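Local coordinates for protein PA1221 (Pseudomonas aeruginosa, PDB 4DG8) that belongs to the AMP-binding enzymes of the ANL clan, carries a phosphopantetheine attachment site in the same chain, and binds adenosine monophosphate, at residues L20-H26 and A365-G369; I189-L194 and W223-N228; V422-G426 and V457-L461. All blocks are in the same frame, centred on the assembly; numbering follows the deposited sequence.

Interaction 1: L20-H26 and A365-G369; sequences LLDLYAH and AFGAG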
ATOM      1  N   LEU A  20      17.530  16.273  -1.190  1.00 39.25           N
ATOM      2  CA  LEU A  20      16.862  15.156  -0.556  1.00 33.19           C
ATOM      3  C   LEU A  20      16.091  14.474  -1.675  1.00 30.35           C
ATOM      4  O   LEU A  20      15.664  13.326  -1.546  1.00 31.67           O
ATOM      5  CB  LEU A  20      15.924  15.590   0.569  1.00 43.50           C
ATOM      6  CG  LEU A  20      16.580  15.785   1.941  1.00 50.82           C
ATOM      7  CD1 LEU A  20      15.526  15.877   3.042  1.00 53.43           C
ATOM      8  CD2 LEU A  20      17.580  14.671   2.237  1.00 43.68           C
ATOM      9  N   LEU A  21      15.927  15.194  -2.781  1.00 31.52           N
ATOM     10  CA  LEU A  21      15.173  14.688  -3.919  1.00 36.17           C
ATOM     11  C   LEU A  21      15.985  13.662  -4.708  1.00 35.60           C
ATOM     12  O   LEU A  21      15.450  12.943  -5.547  1.00 31.14           O
ATOM     13  CB  LEU A  21      14.746  15.839  -4.820  1.00 28.71           C
ATOM     14  CG  LEU A  21      13.940  16.920  -4.106  1.00 28.76           C
ATOM     15  CD1 LEU A  21      13.815  18.155  -4.986  1.00 31.20           C
ATOM     16  CD2 LEU A  21      12.565  16.386  -3.677  1.00 28.44           C
ATOM     17  N   ASP A  22      17.277  13.601  -4.409  1.00 30.33           N
ATOM     18  CA  ASP A  22      18.202  12.665  -5.030  1.00 30.25           C
ATOM     19  C   ASP A  22      18.118  11.325  -4.311  1.00 32.49           C
ATOM     20  O   ASP A  22      18.252  11.269  -3.083  1.00 25.95           O
ATOM     21  CB  ASP A  22      19.619  13.229  -4.913  1.00 27.28           C
ATOM     22  CG  ASP A  22      20.688  12.308  -5.500  1.00 37.94           C
ATOM     23  OD1 ASP A  22      20.382  11.518  -6.420  1.00 35.93           O
ATOM     24  OD2 ASP A  22      21.856  12.402  -5.042  1.00 44.44           O
ATOM     25  N   LEU A  23      17.901  10.248  -5.065  1.00 27.73           N
ATOM     26  CA  LEU A  23      17.869   8.908  -4.475  1.00 25.85           C
ATOM     27  C   LEU A  23      19.131   8.588  -3.672  1.00 30.94           C
ATOM     28  O   LEU A  23      19.054   7.988  -2.599  1.00 32.15           O
ATOM     29  CB  LEU A  23      17.647   7.833  -5.537  1.00 27.04           C
ATOM     30  CG  LEU A  23      16.182   7.513  -5.845  1.00 31.33           C
ATOM     31  CD1 LEU A  23      15.571   8.596  -6.737  1.00 34.13           C
ATOM     32  CD2 LEU A  23      16.060   6.152  -6.506  1.00 33.15           C
ATOM     33  N   TYR A  24      20.289   8.989  -4.189  1.00 28.68           N
ATOM     34  CA  TYR A  24      21.564   8.672  -3.543  1.00 32.49           C
ATOM     35  C   TYR A  24      21.810   9.457  -2.257  1.00 36.51           C
ATOM     36  O   TYR A  24      22.825   9.257  -1.584  1.00 38.45           O
ATOM     37  CB  TYR A  24      22.724   8.836  -4.530  1.00 34.50           C
ATOM     38  CG  TYR A  24      22.497   7.990  -5.747  1.00 36.93           C
ATOM     39  CD1 TYR A  24      22.570   6.604  -5.661  1.00 40.76           C
ATOM     40  CD2 TYR A  24      22.154   8.561  -6.966  1.00 35.00           C
ATOM     41  CE1 TYR A  24      22.340   5.808  -6.757  1.00 37.74           C
ATOM     42  CE2 TYR A  24      21.909   7.769  -8.079  1.00 37.53           C
ATOM     43  CZ  TYR A  24      22.006   6.391  -7.962  1.00 40.39           C
ATOM     44  OH  TYR A  24      21.775   5.580  -9.042  1.00 42.83           O
ATOM     45  N   ALA A  25      20.894  10.366  -1.929  1.00 34.90           N
ATOM     46  CA  ALA A  25      20.986  11.119  -0.681  1.00 40.70           C
ATOM     47  C   ALA A  25      20.356  10.322   0.452  1.00 38.04           C
ATOM     48  O   ALA A  25      20.302  10.771   1.592  1.00 36.40           O
ATOM     49  CB  ALA A  25      20.307  12.467  -0.814  1.00 36.84           C
ATOM     50  N   HIS A  26      19.875   9.128   0.127  1.00 30.30           N
ATOM     51  CA  HIS A  26      19.192   8.303   1.110  1.00 27.24           C
ATOM     52  C   HIS A  26      19.929   6.982   1.270  1.00 25.01           C
ATOM     53  O   HIS A  26      20.513   6.481   0.318  1.00 26.54           O
ATOM     54  CB  HIS A  26      17.719   8.124   0.699  1.00 21.06           C
ATOM     55  CG  HIS A  26      16.980   9.423   0.619  1.00 24.53           C
ATOM     56  ND1 HIS A  26      16.326   9.975   1.702  1.00 25.52           N
ATOM     57  CD2 HIS A  26      16.857  10.318  -0.390  1.00 20.99           C
ATOM     58  CE1 HIS A  26      15.792  11.132   1.350  1.00 28.08           C
ATOM     59  NE2 HIS A  26      16.093  11.361   0.084  1.00 28.15           N
ATOM     60  N   ALA A 365       4.554  14.538  -9.050  1.00 33.21           N
ATOM     61  CA  ALA A 365       5.483  14.246  -7.971  1.00 26.54           C
ATOM     62  C   ALA A 365       6.891  14.062  -8.504  1.00 28.73           C
ATOM     63  O   ALA A 365       7.092  13.487  -9.571  1.00 31.45           O
ATOM     64  CB  ALA A 365       5.045  12.992  -7.216  1.00 24.14           C
ATOM     65  N   PHE A 366       7.856  14.547  -7.742  1.00 28.02           N
ATOM     66  CA  PHE A 366       9.269  14.424  -8.062  1.00 27.48           C
ATOM     67  C   PHE A 366       9.974  13.843  -6.857  1.00 22.63           C
ATOM     68  O   PHE A 366       9.475  13.923  -5.722  1.00 31.93           O
ATOM     69  CB  PHE A 366       9.902  15.809  -8.283  1.00 26.43           C
ATOM     70  CG  PHE A 366       9.274  16.621  -9.371  1.00 28.95           C
ATOM     71  CD1 PHE A 366       9.841  16.659 -10.634  1.00 32.68           C
ATOM     72  CD2 PHE A 366       8.154  17.406  -9.116  1.00 29.43           C
ATOM     73  CE1 PHE A 366       9.280  17.434 -11.649  1.00 25.03           C
ATOM     74  CE2 PHE A 366       7.587  18.187 -10.115  1.00 30.31           C
ATOM     75  CZ  PHE A 366       8.148  18.202 -11.390  1.00 23.96           C
ATOM     76  N   GLY A 367      11.189  13.362  -7.082  1.00 30.13           N
ATOM     77  CA  GLY A 367      12.045  13.028  -5.964  1.00 26.89           C
ATOM     78  C   GLY A 367      12.327  11.575  -5.676  1.00 26.85           C
ATOM     79  O   GLY A 367      12.172  10.677  -6.527  1.00 23.57           O
ATOM     80  N   ALA A 368      12.827  11.360  -4.471  1.00 23.32           N
ATOM     81  CA  ALA A 368      13.466  10.101  -4.110  1.00 21.05           C
ATOM     82  C   ALA A 368      12.457   8.970  -3.888  1.00 20.57           C
ATOM     83  O   ALA A 368      12.841   7.809  -3.725  1.00 21.79           O
ATOM     84  CB  ALA A 368      14.341  10.324  -2.881  1.00 17.29           C
ATOM     85  N   GLY A 369      11.166   9.320  -3.865  1.00 24.19           N
ATOM     86  CA  GLY A 369      10.095   8.338  -3.754  1.00 16.36           C
ATOM     87  C   GLY A 369       9.664   7.692  -5.066  1.00 22.71           C
ATOM     88  O   GLY A 369       8.955   6.685  -5.040  1.00 23.90           O
TER
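The methyl group of A368 sits against the loop 20-26 just where strand 361-367 runs out. The strand belongs to an antiparallel sheet in the AMP-binding part of the ANL fold, and the contact illustrates how a loop can be held against a strand end by van der Waals contact and a CA-H...O contact. A368 CB lies 3.5 Å from H26 CD2, approaching the imidazole obliquely, and is equally close, 3.5 Å, to L20 O. From another direction the L23 side chain reaches the A368 backbone, its CD1 branch ending 3.7 Å from A368 CA.

At G367 the loop comes in backbone against backbone. L21 O receives a CA-H...O contact from G367 CA at 3.4 Å, while A368 N, though near, meets that oxygen at a poor angle; the backbone of A368 is hydrogen-bonded to G341. G367 has a phi of 109°, a value most easily adopted by a residue without a side chain, and L21 CB and CD2 rest over its CA, both at 4.1 Å. L21 extends the contact to A343 of the adjoining strand.

One step further out, the loop's own bonding sets its shape. A short 3-10 turn at L23-A25 carries the chain round to H26, whose side chain also touches A187, T190 and R191 on helix 186-193. With CG beside the backbone N (chi1 -61°), the imidazole swings back to the start of the loop, and H26 NE2 donates to L20 O at 2.6 Å, the acceptor lying in the ring plane and the donor on a carbonyl lone pair.

Interaction 2: I189-L194 and W223-N228; sequences ITRLCL and WGALLN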
ATOM      1  N   ILE A 189      11.861   3.877   0.293  1.00 21.03           N
ATOM      2  CA  ILE A 189      11.569   3.447   1.659  1.00 20.30           C
ATOM      3  C   ILE A 189      12.259   4.280   2.736  1.00 26.51           C
ATOM      4  O   ILE A 189      11.601   4.699   3.709  1.00 21.05           O
ATOM      5  CB  ILE A 189      11.956   1.968   1.885  1.00 22.13           C
ATOM      6  CG1 ILE A 189      11.165   1.067   0.932  1.00 15.75           C
ATOM      7  CG2 ILE A 189      11.670   1.584   3.325  1.00 16.42           C
ATOM      8  CD1 ILE A 189      11.531  -0.407   1.039  1.00 16.70           C
ATOM      9  N   THR A 190      13.574   4.497   2.595  1.00 17.48           N
ATOM     10  CA  THR A 190      14.299   5.239   3.633  1.00 19.75           C
ATOM     11  C   THR A 190      13.902   6.724   3.615  1.00 20.27           C
ATOM     12  O   THR A 190      13.841   7.354   4.667  1.00 21.87           O
ATOM     13  CB  THR A 190      15.851   5.070   3.570  1.00 20.60           C
ATOM     14  OG1 THR A 190      16.339   5.542   2.314  1.00 23.08           O
ATOM     15  CG2 THR A 190      16.258   3.590   3.754  1.00 18.26           C
ATOM     16  N   ARG A 191      13.588   7.269   2.438  1.00 19.33           N
ATOM     17  CA  ARG A 191      13.096   8.649   2.364  1.00 21.47           C
ATOM     18  C   ARG A 191      11.725   8.726   3.029  1.00 22.98           C
ATOM     19  O   ARG A 191      11.438   9.691   3.740  1.00 28.51           O
ATOM     20  CB  ARG A 191      13.074   9.211   0.930  1.00 22.32           C
ATOM     21  CG  ARG A 191      11.809   8.871   0.078  1.00 21.62           C
ATOM     22  CD  ARG A 191      10.660   9.816   0.462  1.00 15.12           C
ATOM     23  NE  ARG A 191       9.636  10.009  -0.568  1.00 20.68           N
ATOM     24  CZ  ARG A 191       8.670   9.132  -0.848  1.00 24.68           C
ATOM     25  NH1 ARG A 191       8.610   7.959  -0.217  1.00 18.91           N
ATOM     26  NH2 ARG A 191       7.774   9.411  -1.784  1.00 23.03           N
ATOM     27  N   LEU A 192      10.898   7.701   2.823  1.00 22.64           N
ATOM     28  CA  LEU A 192       9.596   7.670   3.482  1.00 19.28           C
ATOM     29  C   LEU A 192       9.728   7.699   5.010  1.00 24.45           C
ATOM     30  O   LEU A 192       8.981   8.415   5.699  1.00 18.95           O
ATOM     31  CB  LEU A 192       8.789   6.413   3.062  1.00 17.23           C
ATOM     32  CG  LEU A 192       7.459   6.196   3.822  1.00 17.61           C
ATOM     33  CD1 LEU A 192       6.476   7.332   3.509  1.00 19.84           C
ATOM     34  CD2 LEU A 192       6.836   4.831   3.533  1.00 19.64           C
ATOM     35  N   CYS A 193      10.646   6.886   5.540  1.00 20.94           N
ATOM     36  CA  CYS A 193      10.660   6.631   6.989  1.00 25.60           C
ATOM     37  C   CYS A 193      11.534   7.522   7.878  1.00 27.77           C
ATOM     38  O   CYS A 193      11.352   7.532   9.095  1.00 28.80           O
ATOM     39  CB  CYS A 193      11.003   5.159   7.259  1.00 21.54           C
ATOM     40  SG  CYS A 193       9.910   3.985   6.418  1.00 23.03           S
ATOM     41  N   LEU A 194      12.450   8.280   7.286  1.00 26.04           N
ATOM     42  CA  LEU A 194      13.445   9.015   8.064  1.00 27.40           C
ATOM     43  C   LEU A 194      13.272  10.538   7.980  1.00 31.49           C
ATOM     44  O   LEU A 194      13.000  11.085   6.908  1.00 32.43           O
ATOM     45  CB  LEU A 194      14.873   8.649   7.609  1.00 27.10           C
ATOM     46  CG  LEU A 194      15.385   7.199   7.611  1.00 27.04           C
ATOM     47  CD1 LEU A 194      16.906   7.211   7.386  1.00 28.63           C
ATOM     48  CD2 LEU A 194      15.044   6.452   8.901  1.00 29.24           C
ATOM     49  N   TRP A 223       8.754  -0.648   8.033  1.00 26.75           N
ATOM     50  CA  TRP A 223      10.023   0.062   8.023  1.00 17.16           C
ATOM     51  C   TRP A 223       9.997   1.350   8.851  1.00 22.10           C
ATOM     52  O   TRP A 223      11.026   1.793   9.338  1.00 20.40           O
ATOM     53  CB  TRP A 223      10.496   0.289   6.585  1.00 15.48           C
ATOM     54  CG  TRP A 223      10.613  -1.027   5.881  1.00 21.56           C
ATOM     55  CD1 TRP A 223       9.808  -1.506   4.887  1.00 21.50           C
ATOM     56  CD2 TRP A 223      11.548  -2.071   6.180  1.00 17.97           C
ATOM     57  NE1 TRP A 223      10.202  -2.781   4.530  1.00 21.23           N
ATOM     58  CE2 TRP A 223      11.263  -3.154   5.311  1.00 24.94           C
ATOM     59  CE3 TRP A 223      12.600  -2.198   7.098  1.00 16.96           C
ATOM     60  CZ2 TRP A 223      12.016  -4.344   5.312  1.00 22.59           C
ATOM     61  CZ3 TRP A 223      13.347  -3.387   7.106  1.00 16.69           C
ATOM     62  CH2 TRP A 223      13.053  -4.435   6.211  1.00 22.19           C
ATOM     63  N   GLY A 224       8.824   1.945   9.029  1.00 22.48           N
ATOM     64  CA  GLY A 224       8.735   3.084   9.926  1.00 25.00           C
ATOM     65  C   GLY A 224       9.210   2.737  11.340  1.00 21.87           C
ATOM     66  O   GLY A 224       9.871   3.540  11.999  1.00 21.78           O
ATOM     67  N   ALA A 225       8.842   1.554  11.821  1.00 23.00           N
ATOM     68  CA  ALA A 225       9.398   1.031  13.071  1.00 23.52           C
ATOM     69  C   ALA A 225      10.862   0.657  12.967  1.00 25.07           C
ATOM     70  O   ALA A 225      11.713   1.212  13.683  1.00 26.12           O
ATOM     71  CB  ALA A 225       8.615  -0.200  13.525  1.00 18.95           C
ATOM     72  N   LEU A 226      11.167  -0.280  12.066  1.00 19.07           N
ATOM     73  CA  LEU A 226      12.490  -0.909  12.114  1.00 15.04           C
ATOM     74  C   LEU A 226      13.621   0.049  11.735  1.00 24.58           C
ATOM     75  O   LEU A 226      14.759  -0.125  12.157  1.00 23.58           O
ATOM     76  CB  LEU A 226      12.542  -2.161  11.226  1.00 18.55           C
ATOM     77  CG  LEU A 226      11.658  -3.343  11.645  1.00 21.75           C
ATOM     78  CD1 LEU A 226      11.745  -4.433  10.597  1.00 16.40           C
ATOM     79  CD2 LEU A 226      12.104  -3.878  13.008  1.00 17.31           C
ATOM     80  N   LEU A 227      13.323   1.047  10.917  1.00 25.44           N
ATOM     81  CA  LEU A 227      14.365   1.987  10.526  1.00 21.94           C
ATOM     82  C   LEU A 227      14.537   3.100  11.570  1.00 24.47           C
ATOM     83  O   LEU A 227      15.443   3.933  11.477  1.00 25.07           O
ATOM     84  CB  LEU A 227      14.097   2.540   9.114  1.00 22.09           C
ATOM     85  CG  LEU A 227      14.057   1.448   8.042  1.00 26.66           C
ATOM     86  CD1 LEU A 227      13.908   2.070   6.665  1.00 28.25           C
ATOM     87  CD2 LEU A 227      15.314   0.539   8.105  1.00 18.06           C
ATOM     88  N   ASN A 228      13.618   3.147  12.532  1.00 27.82           N
ATOM     89  CA  ASN A 228      13.748   4.029  13.696  1.00 24.12           C
ATOM     90  C   ASN A 228      14.099   3.430  15.065  1.00 29.60           C
ATOM     91  O   ASN A 228      14.051   4.138  16.073  1.00 26.91           O
ATOM     92  CB  ASN A 228      12.596   5.029  13.751  1.00 21.92           C
ATOM     93  CG  ASN A 228      12.608   5.941  12.550  1.00 28.54           C
ATOM     94  OD1 ASN A 228      13.455   6.836  12.449  1.00 25.47           O
ATOM     95  ND2 ASN A 228      11.716   5.679  11.592  1.00 29.34           N
TER
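W223 meets helix 186-193 through the base of its side chain. Its CB lies 3.7 Å from I189 CG2, and the same methyl comes obliquely against the start of the indole near CG and CD1. NE1, next to CD1, is hydrogen-bonded to the hydroxyl of Y104, so the pyrrole part of the indole is held by both packing and a polar bond.

C193 fills the next position. Its CB points toward helix 217-226, and its sulfur rests on the W223-G224 peptide, with SG 3.5 Å from G224 N. The backbones come close here: the CA atoms of C193 and G224 are 5.0 Å apart.

L227 comes next on the touching side. Its CD1 methyl is shared, lying 4.0 Å from both I189 CG2 and T190 CG2, and it also nears C193 CB. L194 CD2 lies 3.6 Å from L227 O, which also accepts a hydrogen bond from R32 NE of helix 29-39, a helix that touches I189 and W223 as well.

N228 supplies the polar link. With chi1 at -63° its CG stands beside the backbone N, turning the carboxamide back over the preceding turn. ND2 then gives two nearly straight bonds, to G224 O (2.9 Å, 177°) in its own segment and to C193 O (3.1 Å, 169°) across the contact. Both acceptors lie in the amide plane, although the donor stands well above the carbonyl plane of C193. A buried contact between helices 186-193 and 217-226, tied by one asparagine and with I189 also reaching strand 166-172, is a worked example of helix packing in the layered alpha/beta fold of ANL proteins.

Interaction 3: V422-G426 and V457-L461; sequences VKLNG and VKQLL. With AMP (adenosine monophosphate), chain B.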
ATOM      1  N   VAL A 422     -11.207   3.591  -9.277  1.00 28.51           N
ATOM      2  CA  VAL A 422     -11.805   3.621  -7.949  1.00 32.91           C
ATOM      3  C   VAL A 422     -10.917   2.893  -6.950  1.00 35.28           C
ATOM      4  O   VAL A 422     -10.072   2.095  -7.341  1.00 38.35           O
ATOM      5  CB  VAL A 422     -13.168   2.923  -7.950  1.00 36.29           C
ATOM      6  CG1 VAL A 422     -14.113   3.601  -8.934  1.00 37.57           C
ATOM      7  CG2 VAL A 422     -12.988   1.456  -8.302  1.00 36.91           C
ATOM      8  N   LYS A 423     -11.109   3.156  -5.660  1.00 33.84           N
ATOM      9  CA  LYS A 423     -10.388   2.408  -4.630  1.00 30.14           C
ATOM     10  C   LYS A 423     -11.284   1.324  -4.034  1.00 36.45           C
ATOM     11  O   LYS A 423     -12.312   1.631  -3.431  1.00 40.54           O
ATOM     12  CB  LYS A 423      -9.879   3.340  -3.519  1.00 24.17           C
ATOM     13  CG  LYS A 423      -8.827   4.378  -3.952  1.00 31.25           C
ATOM     14  CD  LYS A 423      -7.480   3.720  -4.293  1.00 35.26           C
ATOM     15  CE  LYS A 423      -6.743   3.148  -3.055  1.00 30.51           C
ATOM     16  NZ  LYS A 423      -5.988   4.170  -2.258  1.00 24.74           N
ATOM     17  N   LEU A 424     -10.896   0.061  -4.187  1.00 28.88           N
ATOM     18  CA  LEU A 424     -11.691  -1.036  -3.647  1.00 34.22           C
ATOM     19  C   LEU A 424     -10.897  -1.829  -2.603  1.00 33.05           C
ATOM     20  O   LEU A 424      -9.973  -2.571  -2.936  1.00 34.12           O
ATOM     21  CB  LEU A 424     -12.138  -1.947  -4.798  1.00 37.20           C
ATOM     22  CG  LEU A 424     -12.933  -3.218  -4.522  1.00 44.26           C
ATOM     23  CD1 LEU A 424     -14.140  -2.903  -3.670  1.00 47.75           C
ATOM     24  CD2 LEU A 424     -13.356  -3.867  -5.842  1.00 47.18           C
ATOM     25  N   ASN A 425     -11.273  -1.674  -1.341  1.00 38.55           N
ATOM     26  CA  ASN A 425     -10.595  -2.366  -0.246  1.00 38.98           C
ATOM     27  C   ASN A 425      -9.074  -2.322  -0.347  1.00 36.22           C
ATOM     28  O   ASN A 425      -8.404  -3.356  -0.299  1.00 32.28           O
ATOM     29  CB  ASN A 425     -11.105  -3.795  -0.110  1.00 42.03           C
ATOM     30  CG  ASN A 425     -12.593  -3.836   0.107  1.00 46.04           C
ATOM     31  OD1 ASN A 425     -13.123  -3.114   0.957  1.00 49.27           O
ATOM     32  ND2 ASN A 425     -13.287  -4.645  -0.690  1.00 39.59           N
ATOM     33  N   GLY A 426      -8.543  -1.115  -0.508  1.00 38.32           N
ATOM     34  CA  GLY A 426      -7.105  -0.908  -0.527  1.00 40.53           C
ATOM     35  C   GLY A 426      -6.467  -0.935  -1.902  1.00 38.78           C
ATOM     36  O   GLY A 426      -5.341  -0.475  -2.063  1.00 44.56           O
ATOM     37  N   VAL A 457     -16.378  -2.361   4.604  1.00 71.90           N
ATOM     38  CA  VAL A 457     -15.917  -2.932   3.347  1.00 69.79           C
ATOM     39  C   VAL A 457     -16.732  -2.514   2.125  1.00 66.17           C
ATOM     40  O   VAL A 457     -17.971  -2.567   2.126  1.00 64.57           O
ATOM     41  CB  VAL A 457     -15.817  -4.473   3.433  1.00 73.20           C
ATOM     42  CG1 VAL A 457     -15.882  -5.101   2.046  1.00 73.68           C
ATOM     43  CG2 VAL A 457     -14.540  -4.873   4.151  1.00 72.71           C
ATOM     44  N   LYS A 458     -16.019  -2.086   1.088  1.00 55.28           N
ATOM     45  CA  LYS A 458     -16.643  -1.788  -0.180  1.00 55.11           C
ATOM     46  C   LYS A 458     -16.899  -3.113  -0.878  1.00 53.94           C
ATOM     47  O   LYS A 458     -16.031  -3.995  -0.936  1.00 44.47           O
ATOM     48  CB  LYS A 458     -15.761  -0.889  -1.052  1.00 60.59           C
ATOM     49  CG  LYS A 458     -15.325   0.421  -0.408  1.00 69.42           C
ATOM     50  CD  LYS A 458     -13.813   0.424  -0.205  1.00 75.81           C
ATOM     51  CE  LYS A 458     -13.271   1.823   0.055  1.00 79.77           C
ATOM     52  NZ  LYS A 458     -11.773   1.828   0.048  1.00 79.75           N
ATOM     53  N   GLN A 459     -18.115  -3.254  -1.378  1.00 51.46           N
ATOM     54  CA  GLN A 459     -18.520  -4.423  -2.110  1.00 46.77           C
ATOM     55  C   GLN A 459     -18.759  -3.996  -3.533  1.00 47.06           C
ATOM     56  O   GLN A 459     -19.296  -2.913  -3.800  1.00 47.88           O
ATOM     57  CB  GLN A 459     -19.793  -5.031  -1.510  1.00 51.56           C
ATOM     58  CG  GLN A 459     -19.569  -5.686  -0.157  1.00 54.24           C
ATOM     59  CD  GLN A 459     -20.854  -6.182   0.490  1.00 62.16           C
ATOM     60  OE1 GLN A 459     -21.956  -5.803   0.092  1.00 62.91           O
ATOM     61  NE2 GLN A 459     -20.713  -7.030   1.503  1.00 64.45           N
ATOM     62  N   LEU A 460     -18.314  -4.854  -4.438  1.00 49.58           N
ATOM     63  CA  LEU A 460     -18.555  -4.704  -5.850  1.00 49.06           C
ATOM     64  C   LEU A 460     -19.852  -5.447  -6.141  1.00 50.56           C
ATOM     65  O   LEU A 460     -20.096  -6.525  -5.598  1.00 41.08           O
ATOM     66  CB  LEU A 460     -17.394  -5.318  -6.622  1.00 50.47           C
ATOM     67  CG  LEU A 460     -17.215  -4.952  -8.089  1.00 56.29           C
ATOM     68  CD1 LEU A 460     -17.026  -3.449  -8.248  1.00 55.73           C
ATOM     69  CD2 LEU A 460     -16.018  -5.715  -8.646  1.00 49.64           C
ATOM     70  N   LEU A 461     -20.698  -4.845  -6.962  1.00 35.68           N
ATOM     71  CA  LEU A 461     -21.944  -5.470  -7.380  1.00 50.78           C
ATOM     72  C   LEU A 461     -21.966  -5.467  -8.897  1.00 45.69           C
ATOM     73  O   LEU A 461     -21.582  -4.480  -9.521  1.00 53.65           O
ATOM     74  CB  LEU A 461     -23.153  -4.705  -6.840  1.00 50.74           C
ATOM     75  CG  LEU A 461     -23.348  -4.656  -5.322  1.00 61.28           C
ATOM     76  CD1 LEU A 461     -24.675  -3.993  -4.992  1.00 59.03           C
ATOM     77  CD2 LEU A 461     -23.282  -6.052  -4.723  1.00 64.07           C
TER
HETATM   78  P   AMP B 701      -2.531   3.407  -3.881  1.00 26.02           P
HETATM   79  O1P AMP B 701      -3.146   2.025  -3.916  1.00 21.91           O
HETATM   80  O2P AMP B 701      -1.850   3.868  -2.599  1.00 21.46           O
HETATM   81  O3P AMP B 701      -1.566   3.480  -5.051  1.00 18.74           O
HETATM   82  O5' AMP B 701      -3.617   4.484  -4.313  1.00 23.28           O
HETATM   83  C5' AMP B 701      -3.235   5.814  -4.603  1.00 19.44           C
HETATM   84  C4' AMP B 701      -4.424   6.674  -4.930  1.00 26.58           C
HETATM   85  O4' AMP B 701      -5.377   6.646  -3.835  1.00 25.16           O
HETATM   86  C3' AMP B 701      -4.132   8.150  -5.132  1.00 27.62           C
HETATM   87  O3' AMP B 701      -3.624   8.437  -6.430  1.00 25.55           O
HETATM   88  C2' AMP B 701      -5.477   8.798  -4.837  1.00 26.56           C
HETATM   89  O2' AMP B 701      -6.349   8.664  -5.954  1.00 24.71           O
HETATM   90  C1' AMP B 701      -6.000   7.911  -3.704  1.00 22.01           C
HETATM   91  N9  AMP B 701      -5.670   8.462  -2.369  1.00 25.49           N
HETATM   92  C8  AMP B 701      -4.663   8.015  -1.580  1.00 23.02           C
HETATM   93  N7  AMP B 701      -4.596   8.707  -0.416  1.00 22.04           N
HETATM   94  C5  AMP B 701      -5.564   9.635  -0.437  1.00 26.91           C
HETATM   95  C6  AMP B 701      -6.043  10.703   0.484  1.00 23.79           C
HETATM   96  N6  AMP B 701      -5.450  10.915   1.673  1.00 20.51           N
HETATM   97  N1  AMP B 701      -7.099  11.457   0.093  1.00 28.59           N
HETATM   98  C2  AMP B 701      -7.694  11.240  -1.099  1.00 23.97           C
HETATM   99  N3  AMP B 701      -7.313  10.290  -1.978  1.00 22.74           N
HETATM  100  C4  AMP B 701      -6.275   9.464  -1.720  1.00 23.44           C
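The hairpin joining strands 421-424 and 427-430 lies in the conserved GRxD...K..GxR segment of ANL proteins, and its tight turn meets strand 457-466 through N425. Both N425 and G426 have positive phi, close to a type I' turn, and the N425 carboxamide is sent out against the backbone of K458. There it pairs with both the N-H and the C=O of that residue: OD1 accepts from K458 N at 3.1 Å, and ND2 donates to K458 O at 2.8 Å, in the plane of that carbonyl. The V457 side chain crosses that of N425 at about a right angle, CG1 lying 3.6 Å from N425 OD1.

Beside this pair of bonds L424 and K458 slide past each other in opposite directions, with L424 CD1 3.7 Å from K458 CB. The K458 amine goes on to a salt bridge with D286.

K423 turns to the ligand. Its chain, bent at chi2, chi3 and chi4, curls so that NZ donates to the ribose O4' (3.0 Å) and the bridging O5' (3.2 Å) of adenosine monophosphate, and also to G285 O. Three oxygens thus grip one ammonium, while D286 probably balances the charge of K458.

Overall arrangement
Interactions 1 and 2 both involve helix 186-193: H26 of interaction 1 packs on T190 and R191 of interaction 2, whose segments are nested within the chain loop that interaction 1 closes. Interaction 2 is the buried member, largely apolar with one asparagine tying two carbonyls. Interaction 1 is partly buried and depends on backbone and methyl contacts at a strand end. Interaction 3 stands apart, with its centre about 29 Å from that of interaction 2 and on the opposite side of the chain's centre. There an asparagine again does the bridging, but to a strand backbone, and two lysines take part, K423 of the ligand pocket and K458, which is paired with D286.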